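Local coordinates for oxidoreductase, NAD-binding/iron-sulfur cluster-binding protein (Nitratireductor pacificus pht-3B, PDB 6ZXU), which probably acts as a reductive dehalogenase, using a bound cobalamin and two [4Fe-4S] clusters to deliver electrons for breaking carbon-halogen bonds in its substrates, at residues G437-D442 with C588-K593; S499-T504 with N552-G557; C539-K544 with A618-I623; A546-C551 with D662-R667. One frame throughout, in Å; residues are numbered along the deposited sequence.

Interaction 1: residues G437-D442 with C588-K593; sequences GASGDD and CGRCMK. With SF4 (iron/sulfur cluster), chain E.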
# COMPACT_ATOMS: atom_id res chain seq x y z
N GLY A 437 8.92 11.63 -7.22
CA GLY A 437 9.77 11.51 -8.38
C GLY A 437 9.02 11.25 -9.68
O GLY A 437 9.57 11.41 -10.73
N ALA A 438 7.75 10.82 -9.58
CA ALA A 438 6.99 10.16 -10.65
C ALA A 438 6.08 11.16 -11.31
O ALA A 438 5.73 12.17 -10.75
CB ALA A 438 6.16 9.04 -10.09
N SER A 439 5.71 10.86 -12.53
CA SER A 439 4.70 11.61 -13.25
C SER A 439 3.26 11.27 -12.71
O SER A 439 2.32 12.01 -12.94
CB SER A 439 4.76 11.27 -14.76
OG SER A 439 3.83 12.06 -15.46
N GLY A 440 3.13 10.12 -12.05
CA GLY A 440 1.82 9.56 -11.75
C GLY A 440 1.31 8.54 -12.72
O GLY A 440 0.64 7.60 -12.30
N ASP A 441 1.64 8.72 -14.03
CA ASP A 441 1.30 7.75 -15.07
C ASP A 441 2.55 7.23 -15.84
O ASP A 441 2.46 6.89 -17.01
CB ASP A 441 0.33 8.34 -16.00
CG ASP A 441 0.83 9.69 -16.57
OD1 ASP A 441 1.88 10.21 -16.11
OD2 ASP A 441 0.11 10.25 -17.41
N ASP A 442 3.68 7.09 -15.15
CA ASP A 442 4.87 6.55 -15.80
C ASP A 442 5.10 5.14 -15.45
O ASP A 442 4.16 4.44 -15.10
CB ASP A 442 6.08 7.45 -15.46
CG ASP A 442 6.38 7.54 -13.94
OD1 ASP A 442 6.05 6.60 -13.20
OD2 ASP A 442 7.01 8.56 -13.51
N CYS A 588 -1.94 4.44 -14.01
CA CYS A 588 -2.00 5.83 -13.63
C CYS A 588 -2.59 6.00 -12.25
O CYS A 588 -3.52 5.27 -11.89
CB CYS A 588 -2.86 6.65 -14.61
SG CYS A 588 -2.96 8.47 -14.29
N GLY A 589 -2.04 6.95 -11.52
CA GLY A 589 -2.59 7.45 -10.25
C GLY A 589 -2.20 8.87 -10.00
O GLY A 589 -1.96 9.31 -8.88
N ARG A 590 -2.16 9.63 -11.07
CA ARG A 590 -1.72 10.98 -11.04
C ARG A 590 -2.54 11.87 -10.14
O ARG A 590 -2.02 12.83 -9.48
CB ARG A 590 -1.67 11.57 -12.45
CG ARG A 590 -1.15 12.99 -12.52
CD ARG A 590 -0.66 13.41 -13.92
NE ARG A 590 -0.43 14.86 -14.03
CZ ARG A 590 0.65 15.49 -13.63
NH1 ARG A 590 1.63 14.79 -13.11
NH2 ARG A 590 0.69 16.81 -13.68
N CYS A 591 -3.84 11.60 -10.06
CA CYS A 591 -4.77 12.35 -9.20
C CYS A 591 -4.36 12.23 -7.77
O CYS A 591 -4.47 13.20 -6.98
CB CYS A 591 -6.20 11.84 -9.47
SG CYS A 591 -6.37 10.04 -9.48
N MET A 592 -3.83 11.10 -7.34
CA MET A 592 -3.33 10.97 -5.96
C MET A 592 -2.08 11.83 -5.71
O MET A 592 -1.92 12.40 -4.63
CB MET A 592 -2.95 9.52 -5.63
CG MET A 592 -4.10 8.56 -5.58
SD MET A 592 -3.42 6.93 -5.13
CE MET A 592 -2.84 6.50 -6.68
N LYS A 593 -1.26 11.98 -6.71
CA LYS A 593 -0.04 12.77 -6.59
C LYS A 593 -0.34 14.25 -6.50
O LYS A 593 0.34 14.96 -5.74
CB LYS A 593 0.87 12.46 -7.82
CG LYS A 593 2.19 13.28 -7.85
CD LYS A 593 2.86 13.11 -9.20
CE LYS A 593 3.95 14.21 -9.42
NZ LYS A 593 5.12 14.10 -8.53
FE1 SF4 E . -7.74 7.95 -13.67
FE2 SF4 E . -5.14 8.89 -13.84
FE3 SF4 E . -6.75 9.65 -11.69
FE4 SF4 E . -7.22 10.61 -14.22
S1 SF4 E . -5.43 10.93 -12.97
S2 SF4 E . -8.71 9.78 -12.75
S3 SF4 E . -6.64 8.80 -15.46
S4 SF4 E . -6.11 7.59 -12.23
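In R590 and K593, CG stands anti to the backbone N (chi1 -177° and 178°), and from this common start both chains run extended beside the loop 437-442, R590 as far as NE and K593 until a final bend at chi4 places NZ. The guanidinium meets the loop by its edge: R590 NH1 donates to S439 O over 2.9 Å, with the oxygen in the guanidinium plane. The methylenes touch the same oxygen, R590 CD being 3.4 Å from S439 O. A salt bridge from R590 NH2 to E548 is a second hold, so the group is fixed against rotation. K593 NZ reaches A438 O at 3.0 Å, a weak bond; its stronger partner is M435 O. One backbone bond completes the set, G589 N to G440 O at 2.9 Å, and C588 CA adds a CH...O contact to the same oxygen. G440 has to be glycine, since a CB there would run into R590 CA and into the preceding carbonyl. Next to it, D441 CB packs 3.7 Å from C588 SG, while the D441 carboxylate is held by S439 OG, Y578 and R661. C588 SG is bound to an iron of the cluster at 2.3 Å, and C591 SG binds a second iron. R590 N also donates to C588 SG at 3.5 Å. Two cysteine ligands with two residues between them, CGRC, with a backbone N-H turned on the first thiolate, are the CxxC signature of a ferredoxin-like [4Fe-4S] site, here beside cobalamin, to which C588 O is hydrogen-bonded.

Interaction 2: residues S499-T504 with N552-G557; sequences SRIGDT and NAISFG. With SF4 (iron/sulfur cluster), chain D.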
# COMPACT_ATOMS: atom_id res chain seq x y z
N SER A 499 -14.14 12.62 -1.74
CA SER A 499 -13.32 13.65 -2.34
C SER A 499 -13.72 13.88 -3.81
O SER A 499 -14.40 13.07 -4.43
CB SER A 499 -11.84 13.33 -2.25
OG SER A 499 -11.48 12.40 -3.25
N ARG A 500 -13.23 14.99 -4.36
CA ARG A 500 -13.50 15.28 -5.78
C ARG A 500 -12.93 14.22 -6.70
O ARG A 500 -13.50 13.90 -7.73
CB ARG A 500 -12.99 16.68 -6.11
CG ARG A 500 -13.15 17.05 -7.61
CD ARG A 500 -12.69 18.48 -7.95
NE ARG A 500 -13.44 19.45 -7.23
CZ ARG A 500 -14.67 19.86 -7.48
NH1 ARG A 500 -15.30 19.41 -8.58
NH2 ARG A 500 -15.21 20.76 -6.72
N ILE A 501 -11.82 13.62 -6.37
CA ILE A 501 -11.27 12.52 -7.20
C ILE A 501 -12.32 11.55 -7.66
O ILE A 501 -12.38 11.23 -8.81
CB ILE A 501 -10.09 11.84 -6.52
CG1 ILE A 501 -8.98 12.85 -6.32
CG2 ILE A 501 -9.59 10.70 -7.32
CD1 ILE A 501 -7.68 12.34 -5.58
N GLY A 502 -13.17 11.09 -6.76
CA GLY A 502 -14.39 10.46 -7.16
C GLY A 502 -14.55 9.13 -6.55
O GLY A 502 -15.34 8.96 -5.58
N ASP A 503 -13.81 8.17 -7.09
CA ASP A 503 -13.84 6.80 -6.63
C ASP A 503 -12.71 6.52 -5.68
O ASP A 503 -12.35 5.36 -5.45
CB ASP A 503 -13.78 5.78 -7.86
CG ASP A 503 -15.23 5.61 -8.59
OD1 ASP A 503 -16.18 6.47 -8.37
OD2 ASP A 503 -15.43 4.54 -9.31
N THR A 504 -12.17 7.58 -5.06
CA THR A 504 -11.11 7.50 -4.06
C THR A 504 -11.55 8.37 -2.87
O THR A 504 -12.03 9.50 -3.05
CB THR A 504 -9.76 8.07 -4.63
OG1 THR A 504 -9.33 7.36 -5.73
CG2 THR A 504 -8.65 8.01 -3.62
N ASN A 552 -9.11 13.98 -18.43
CA ASN A 552 -10.25 14.80 -18.02
C ASN A 552 -11.40 14.01 -17.42
O ASN A 552 -12.56 14.32 -17.66
CB ASN A 552 -10.76 15.67 -19.15
CG ASN A 552 -9.64 16.42 -19.85
OD1 ASN A 552 -8.78 17.10 -19.21
ND2 ASN A 552 -9.58 16.23 -21.17
N ALA A 553 -11.08 12.96 -16.66
CA ALA A 553 -12.11 12.08 -16.14
C ALA A 553 -12.70 12.64 -14.84
O ALA A 553 -13.78 12.24 -14.45
CB ALA A 553 -11.54 10.69 -15.91
N ILE A 554 -12.01 13.54 -14.13
CA ILE A 554 -12.49 14.02 -12.81
C ILE A 554 -13.42 15.21 -13.03
O ILE A 554 -13.10 16.12 -13.78
CB ILE A 554 -11.28 14.33 -11.88
CG1 ILE A 554 -10.53 13.03 -11.62
CG2 ILE A 554 -11.72 15.05 -10.63
CD1 ILE A 554 -9.26 13.19 -10.85
N SER A 555 -14.53 15.23 -12.30
CA SER A 555 -15.48 16.33 -12.36
C SER A 555 -14.99 17.67 -11.80
O SER A 555 -14.45 17.75 -10.70
CB SER A 555 -16.78 15.94 -11.68
OG SER A 555 -17.69 17.04 -11.69
N PHE A 556 -15.14 18.71 -12.60
CA PHE A 556 -14.96 20.11 -12.21
C PHE A 556 -16.22 20.71 -11.65
O PHE A 556 -16.21 21.87 -11.27
CB PHE A 556 -14.56 20.97 -13.43
CG PHE A 556 -13.18 20.77 -13.92
CD1 PHE A 556 -12.92 19.87 -14.87
CD2 PHE A 556 -12.18 21.59 -13.49
CE1 PHE A 556 -11.62 19.71 -15.35
CE2 PHE A 556 -10.89 21.45 -13.96
CZ PHE A 556 -10.61 20.51 -14.90
N GLY A 557 -17.27 19.94 -11.53
CA GLY A 557 -18.56 20.47 -11.11
C GLY A 557 -19.00 20.03 -9.71
O GLY A 557 -18.18 19.75 -8.87
FE1 SF4 D . -9.09 17.09 -5.79
FE2 SF4 D . -8.25 19.38 -4.41
FE3 SF4 D . -7.54 16.95 -3.48
FE4 SF4 D . -10.16 17.66 -3.30
S1 SF4 D . -8.34 18.63 -2.34
S2 SF4 D . -9.38 15.74 -4.01
S3 SF4 D . -10.28 18.83 -5.21
S4 SF4 D . -7.03 17.93 -5.45
O HOH W 1 -14.89 13.32 -10.01
O HOH W 2 -17.94 21.28 -6.25
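R500 carries the tight half of this contact, and I554 the looser half. The R500 side chain passes the iron-sulfur cluster, with CB 3.6 Å from the sulfide S3, and a bend at chi3 (-60°) then sets NE beside that same sulfide. Beyond the bend, NH1 is shared between two carbonyls at the guanidinium edge: R500 NH1 donates to S555 O at 2.8 Å and to G557 O at 2.9 Å. The two oxygens are used differently, since the G557 bond lies in the carbonyl plane on a lone pair, while at S555 the donor stands 43° above the plane. Outside the two segments, R500 NH2 bonds to C539 O and NE, weakly, to C542 O. Hydrocarbon packing is less intimate. I554 CG2 lies 3.6 Å from R500 O, but I501 CG2 and I554 CD1 approach only to 4.3 Å. Water fills in at both ends: one molecule accepts from S555 N and bonds to R500 O, and another accepts from R500 NH2 near the partly exposed G557. An alanine in place of R500 would probably leave S555 O without its guanidinium donor and open a gap between the cluster and the turn 555-557, where S555 OG accepts from G557 N in an ST turn. I501 meets sulfide S2 with CG1 at 3.7 Å, and its carbonyl bonds to cobalamin. A cation lying edge-on to a cluster sulfide is likely to stabilise extra negative charge on the cluster and so favour its reduced state.

Interaction 3: residues C539-K544 with A618-I623; sequences CNQCRK and ARAAII. With SF4 (iron/sulfur cluster), chain D.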
# COMPACT_ATOMS: atom_id res chain seq x y z
N CYS A 539 -12.63 20.52 -0.93
CA CYS A 539 -12.73 20.06 -2.32
C CYS A 539 -13.66 20.96 -3.09
O CYS A 539 -13.52 21.18 -4.26
CB CYS A 539 -13.24 18.65 -2.45
SG CYS A 539 -12.03 17.43 -2.13
N ASN A 540 -14.63 21.57 -2.45
CA ASN A 540 -15.48 22.45 -3.20
C ASN A 540 -14.81 23.70 -3.78
O ASN A 540 -15.29 24.35 -4.69
CB ASN A 540 -16.58 22.95 -2.34
CG ASN A 540 -17.81 22.94 -3.09
OD1 ASN A 540 -18.33 21.82 -3.47
ND2 ASN A 540 -18.25 24.15 -3.47
N GLN A 541 -13.68 24.06 -3.22
CA GLN A 541 -12.94 25.24 -3.60
C GLN A 541 -11.67 24.92 -4.37
O GLN A 541 -10.93 25.82 -4.69
CB GLN A 541 -12.49 26.04 -2.35
CG GLN A 541 -13.54 26.52 -1.42
CD GLN A 541 -12.97 27.24 -0.24
OE1 GLN A 541 -12.37 28.30 -0.37
NE2 GLN A 541 -13.15 26.70 0.89
N CYS A 542 -11.35 23.66 -4.56
CA CYS A 542 -10.16 23.22 -5.20
C CYS A 542 -10.54 22.47 -6.50
O CYS A 542 -11.62 21.89 -6.62
CB CYS A 542 -9.40 22.29 -4.27
SG CYS A 542 -7.80 21.62 -4.76
N ARG A 543 -9.64 22.46 -7.48
CA ARG A 543 -9.81 21.68 -8.72
C ARG A 543 -8.55 21.09 -9.20
O ARG A 543 -8.43 20.76 -10.39
CB ARG A 543 -10.34 22.55 -9.85
CG ARG A 543 -11.65 23.27 -9.60
CD ARG A 543 -12.79 22.32 -9.57
NE ARG A 543 -14.10 23.01 -9.41
CZ ARG A 543 -14.55 23.57 -8.29
NH1 ARG A 543 -13.84 23.58 -7.17
NH2 ARG A 543 -15.74 24.14 -8.28
N LYS A 544 -7.56 20.88 -8.34
CA LYS A 544 -6.24 20.50 -8.82
C LYS A 544 -6.22 19.11 -9.48
O LYS A 544 -5.60 18.91 -10.53
CB LYS A 544 -5.23 20.66 -7.71
CG LYS A 544 -3.77 20.39 -8.15
CD LYS A 544 -2.79 21.05 -7.22
CE LYS A 544 -1.37 20.73 -7.66
NZ LYS A 544 -0.40 21.66 -7.02
N ALA A 618 -8.57 29.76 5.88
CA ALA A 618 -7.25 29.55 5.25
C ALA A 618 -7.26 28.61 4.01
O ALA A 618 -6.25 28.46 3.36
CB ALA A 618 -6.30 29.04 6.27
N ARG A 619 -8.36 27.96 3.72
CA ARG A 619 -8.35 26.89 2.76
C ARG A 619 -8.05 27.38 1.39
O ARG A 619 -7.22 26.83 0.67
CB ARG A 619 -9.68 26.15 2.83
CG ARG A 619 -9.84 25.32 4.09
CD ARG A 619 -11.26 24.78 4.22
NE ARG A 619 -11.33 24.00 5.45
CZ ARG A 619 -12.42 23.77 6.15
NH1 ARG A 619 -13.59 24.18 5.69
NH2 ARG A 619 -12.33 23.09 7.29
N ALA A 620 -8.71 28.45 0.98
CA ALA A 620 -8.48 29.02 -0.36
C ALA A 620 -7.05 29.42 -0.58
O ALA A 620 -6.52 29.23 -1.67
CB ALA A 620 -9.42 30.19 -0.62
N ALA A 621 -6.41 29.95 0.45
CA ALA A 621 -5.01 30.30 0.38
C ALA A 621 -4.10 29.11 0.27
O ALA A 621 -3.13 29.13 -0.43
CB ALA A 621 -4.59 31.08 1.61
N ILE A 622 -4.40 28.07 1.05
CA ILE A 622 -3.65 26.81 0.95
C ILE A 622 -3.79 26.19 -0.44
O ILE A 622 -2.83 25.75 -1.04
CB ILE A 622 -4.09 25.87 2.09
CG1 ILE A 622 -3.63 26.38 3.44
CG2 ILE A 622 -3.52 24.47 1.88
CD1 ILE A 622 -4.29 25.71 4.62
N ILE A 623 -4.99 26.21 -0.98
CA ILE A 623 -5.24 25.68 -2.33
C ILE A 623 -4.41 26.45 -3.37
O ILE A 623 -3.74 25.86 -4.21
CB ILE A 623 -6.78 25.74 -2.62
CG1 ILE A 623 -7.48 24.68 -1.82
CG2 ILE A 623 -7.06 25.57 -4.07
CD1 ILE A 623 -8.95 25.00 -1.63
FE1 SF4 D . -9.09 17.09 -5.79
FE2 SF4 D . -8.25 19.38 -4.41
FE3 SF4 D . -7.54 16.95 -3.48
FE4 SF4 D . -10.16 17.66 -3.30
S1 SF4 D . -8.34 18.63 -2.34
S2 SF4 D . -9.38 15.74 -4.01
S3 SF4 D . -10.28 18.83 -5.21
S4 SF4 D . -7.03 17.93 -5.45
O HOH W 3 -11.17 29.55 2.36
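I623 lays its CD1 methyl across the junction of Q541 and C542, 3.7 Å from Q541 O and 3.8 Å from C542 CB. Its CG1 sits anti to the carbonyl carbon (chi1 -72°), and CG2 rests against the same two residues, so the whole branched end of the isoleucine covers this turn. Q541 continues the overlap from its own side. Its chain is extended beyond CG, with Q541 OE1 3.5 Å from A620 CB and NE2 over R619 CB. The glutamine and the arginine cross at about a right angle, their amide and guanidinium planes 68° apart, and the R619 guanidinium is turned elsewhere, into a salt bridge with D537. No direct hydrogen bond joins the two segments. A water accepts from A620 N at 3.0 Å and is also hydrogen-bonded to Q541 OE1, on the more exposed margin of the contact. Beneath I623 lies C542, which with C539 supplies the first two cysteines of a CxxCxxC motif whose third is C545; C595, far along the chain, completes the ligands of the cluster. C539 SG binds one iron at 2.2 Å and C542 SG another at 2.3 Å. R543 NH1 ties this turn, donating to N540 O and to C542 O from well above each carbonyl plane, and K544 N makes a weak bond to C542 SG. What helix 619-628 contributes at I623 is therefore hydrocarbon laid on the CB of a cluster cysteine, with the glutamine amide and its water at the margin, a setting consistent with limiting the access of water to that thiolate.

Interaction 4: residues A546-C551 with D662-R667; sequences ARECPC and DLSPDR. With SF4 (iron/sulfur cluster), chain E.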
# COMPACT_ATOMS: atom_id res chain seq x y z
N ALA A 546 -8.72 17.51 -10.84
CA ALA A 546 -9.43 17.62 -12.09
C ALA A 546 -8.56 18.22 -13.23
O ALA A 546 -8.58 17.75 -14.37
CB ALA A 546 -10.71 18.43 -11.87
N ARG A 547 -7.84 19.26 -12.93
CA ARG A 547 -6.98 19.93 -13.87
C ARG A 547 -5.86 19.10 -14.32
O ARG A 547 -5.46 19.18 -15.47
CB ARG A 547 -6.41 21.17 -13.21
CG ARG A 547 -5.64 22.13 -14.13
CD ARG A 547 -5.06 23.24 -13.27
NE ARG A 547 -3.86 22.78 -12.63
CZ ARG A 547 -3.47 23.11 -11.42
NH1 ARG A 547 -4.24 23.86 -10.67
NH2 ARG A 547 -2.31 22.64 -10.94
N GLU A 548 -5.36 18.19 -13.46
CA GLU A 548 -4.18 17.43 -13.79
C GLU A 548 -4.43 16.09 -14.36
O GLU A 548 -3.50 15.37 -14.68
CB GLU A 548 -3.28 17.34 -12.59
CG GLU A 548 -2.72 18.68 -12.08
CD GLU A 548 -1.80 19.41 -13.12
OE1 GLU A 548 -1.31 18.75 -14.10
OE2 GLU A 548 -1.66 20.61 -12.95
N CYS A 549 -5.68 15.68 -14.47
CA CYS A 549 -5.99 14.30 -14.92
C CYS A 549 -5.69 14.22 -16.44
O CYS A 549 -6.30 15.00 -17.17
CB CYS A 549 -7.50 13.94 -14.73
SG CYS A 549 -7.99 12.39 -15.51
N PRO A 550 -4.81 13.30 -16.89
CA PRO A 550 -4.48 13.20 -18.32
C PRO A 550 -5.65 12.97 -19.26
O PRO A 550 -5.56 13.37 -20.40
CB PRO A 550 -3.53 12.03 -18.41
CG PRO A 550 -3.01 11.86 -16.98
CD PRO A 550 -4.09 12.31 -16.09
N CYS A 551 -6.80 12.46 -18.79
CA CYS A 551 -7.94 12.24 -19.66
C CYS A 551 -9.21 12.94 -19.23
O CYS A 551 -10.25 12.57 -19.68
CB CYS A 551 -8.20 10.76 -19.84
SG CYS A 551 -8.72 9.98 -18.32
N ASP A 662 4.27 17.80 -15.97
CA ASP A 662 4.46 18.90 -15.04
C ASP A 662 3.10 19.53 -14.79
O ASP A 662 2.12 19.23 -15.51
CB ASP A 662 5.40 19.92 -15.72
CG ASP A 662 6.79 19.30 -16.10
OD1 ASP A 662 7.33 18.43 -15.32
OD2 ASP A 662 7.32 19.70 -17.17
N LEU A 663 3.07 20.47 -13.87
CA LEU A 663 1.83 21.18 -13.60
C LEU A 663 1.21 21.73 -14.88
O LEU A 663 1.96 22.05 -15.80
CB LEU A 663 2.09 22.23 -12.61
CG LEU A 663 2.45 21.65 -11.24
CD1 LEU A 663 3.12 22.71 -10.37
CD2 LEU A 663 1.19 21.19 -10.52
N SER A 664 -0.12 21.74 -14.98
CA SER A 664 -0.88 22.17 -16.16
C SER A 664 -1.55 23.49 -15.87
O SER A 664 -1.77 23.84 -14.73
CB SER A 664 -1.98 21.15 -16.53
OG SER A 664 -1.47 19.85 -16.50
N PRO A 665 -1.89 24.22 -16.92
CA PRO A 665 -2.59 25.48 -16.70
C PRO A 665 -4.09 25.29 -16.52
O PRO A 665 -4.65 24.26 -16.86
CB PRO A 665 -2.35 26.24 -18.01
CG PRO A 665 -2.34 25.13 -19.02
CD PRO A 665 -1.60 24.00 -18.35
N ASP A 666 -4.71 26.31 -15.95
CA ASP A 666 -6.13 26.34 -15.78
C ASP A 666 -6.89 26.02 -17.03
O ASP A 666 -6.41 26.31 -18.13
CB ASP A 666 -6.59 27.71 -15.34
CG ASP A 666 -6.69 27.76 -13.91
OD1 ASP A 666 -5.63 27.57 -13.26
OD2 ASP A 666 -7.86 27.89 -13.45
N ARG A 667 -8.05 25.40 -16.82
CA ARG A 667 -9.06 25.20 -17.86
C ARG A 667 -10.04 26.37 -17.89
O ARG A 667 -11.03 26.43 -18.69
CB ARG A 667 -9.82 23.93 -17.56
CG ARG A 667 -8.94 22.70 -17.38
CD ARG A 667 -8.64 21.97 -18.66
NE ARG A 667 -9.75 21.95 -19.65
CZ ARG A 667 -10.59 20.94 -19.85
NH1 ARG A 667 -10.50 19.85 -19.06
NH2 ARG A 667 -11.56 20.98 -20.82
FE1 SF4 E . -7.74 7.95 -13.67
FE2 SF4 E . -5.14 8.89 -13.84
FE3 SF4 E . -6.75 9.65 -11.69
FE4 SF4 E . -7.22 10.61 -14.22
S1 SF4 E . -5.43 10.93 -12.97
S2 SF4 E . -8.71 9.78 -12.75
S3 SF4 E . -6.64 8.80 -15.46
S4 SF4 E . -6.11 7.59 -12.23
O HOH W 4 -8.49 18.60 -17.26
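R547 and E548, on helix 544-548, meet the loop 662-667, just before C549 and P550, the Cys-Pro step of a ferredoxin-type cluster-binding sequence. R547 can be followed outward from its CB. CG, anti to the backbone N, meets P665 O at 3.6 Å; CD comes next to S664 O; the bend at chi3 (80°) places NE; and NH2 touches L663 CD2 at 3.8 Å. NE is 3.1 Å from S664 O, but the angle is poor for a hydrogen bond. NE and NH2 instead grip one carboxylate oxygen side-on, in a salt bridge with R547 NH2 2.9 Å from E548 OE2. NH2 uses the anti lone pair of OE2, whereas NE comes from above the carboxylate plane. S664 N takes the syn lone pair of the same atom at 2.8 Å, nearly straight, and S664 OG donates to E548 OE1 at 2.6 Å from above the plane. OE1 also receives R590, so two arginines and a serine saturate this buried carboxylate and would be expected to keep it ionised. An alanine in place of E548 would probably leave S664 N and OG without their acceptor, R590 without this counter-charge, and the tip of R547 freer to turn. R547 NH1 has a further salt bridge with D627, and L663 CD2 lies 3.8 Å from E548 OE2 as well. C549 SG itself binds an iron of the second cluster. At the exposed margin, a single water accepts from R667 NH1 in its guanidinium plane and donates to A546 O at 3.0 Å.

Overall arrangement
The four contacts lie around two iron-sulfur clusters next to the cobalamin. Interactions 2 and 3 share one cluster and meet directly, R500 NH2 lying 3.0 Å from C539 O and F556 O 3.0 Å from R543 NE. Interactions 1 and 4 share the other, joined by the salt bridge of R590 NH2 to E548 OE1 at 2.8 Å, their centres about 12 Å apart. Interaction 2 connects the two pairs: I554 CD1 packs on C591 CB of interaction 1, and F556 CZ on A546 O of interaction 4. Interactions 3 and 4 also touch, K544 CE lying 3.9 Å from L663 CD2. Interactions 1 and 3 stay about 6 Å apart at their nearest atoms. Cobalamin is reached from interactions 1 and 2.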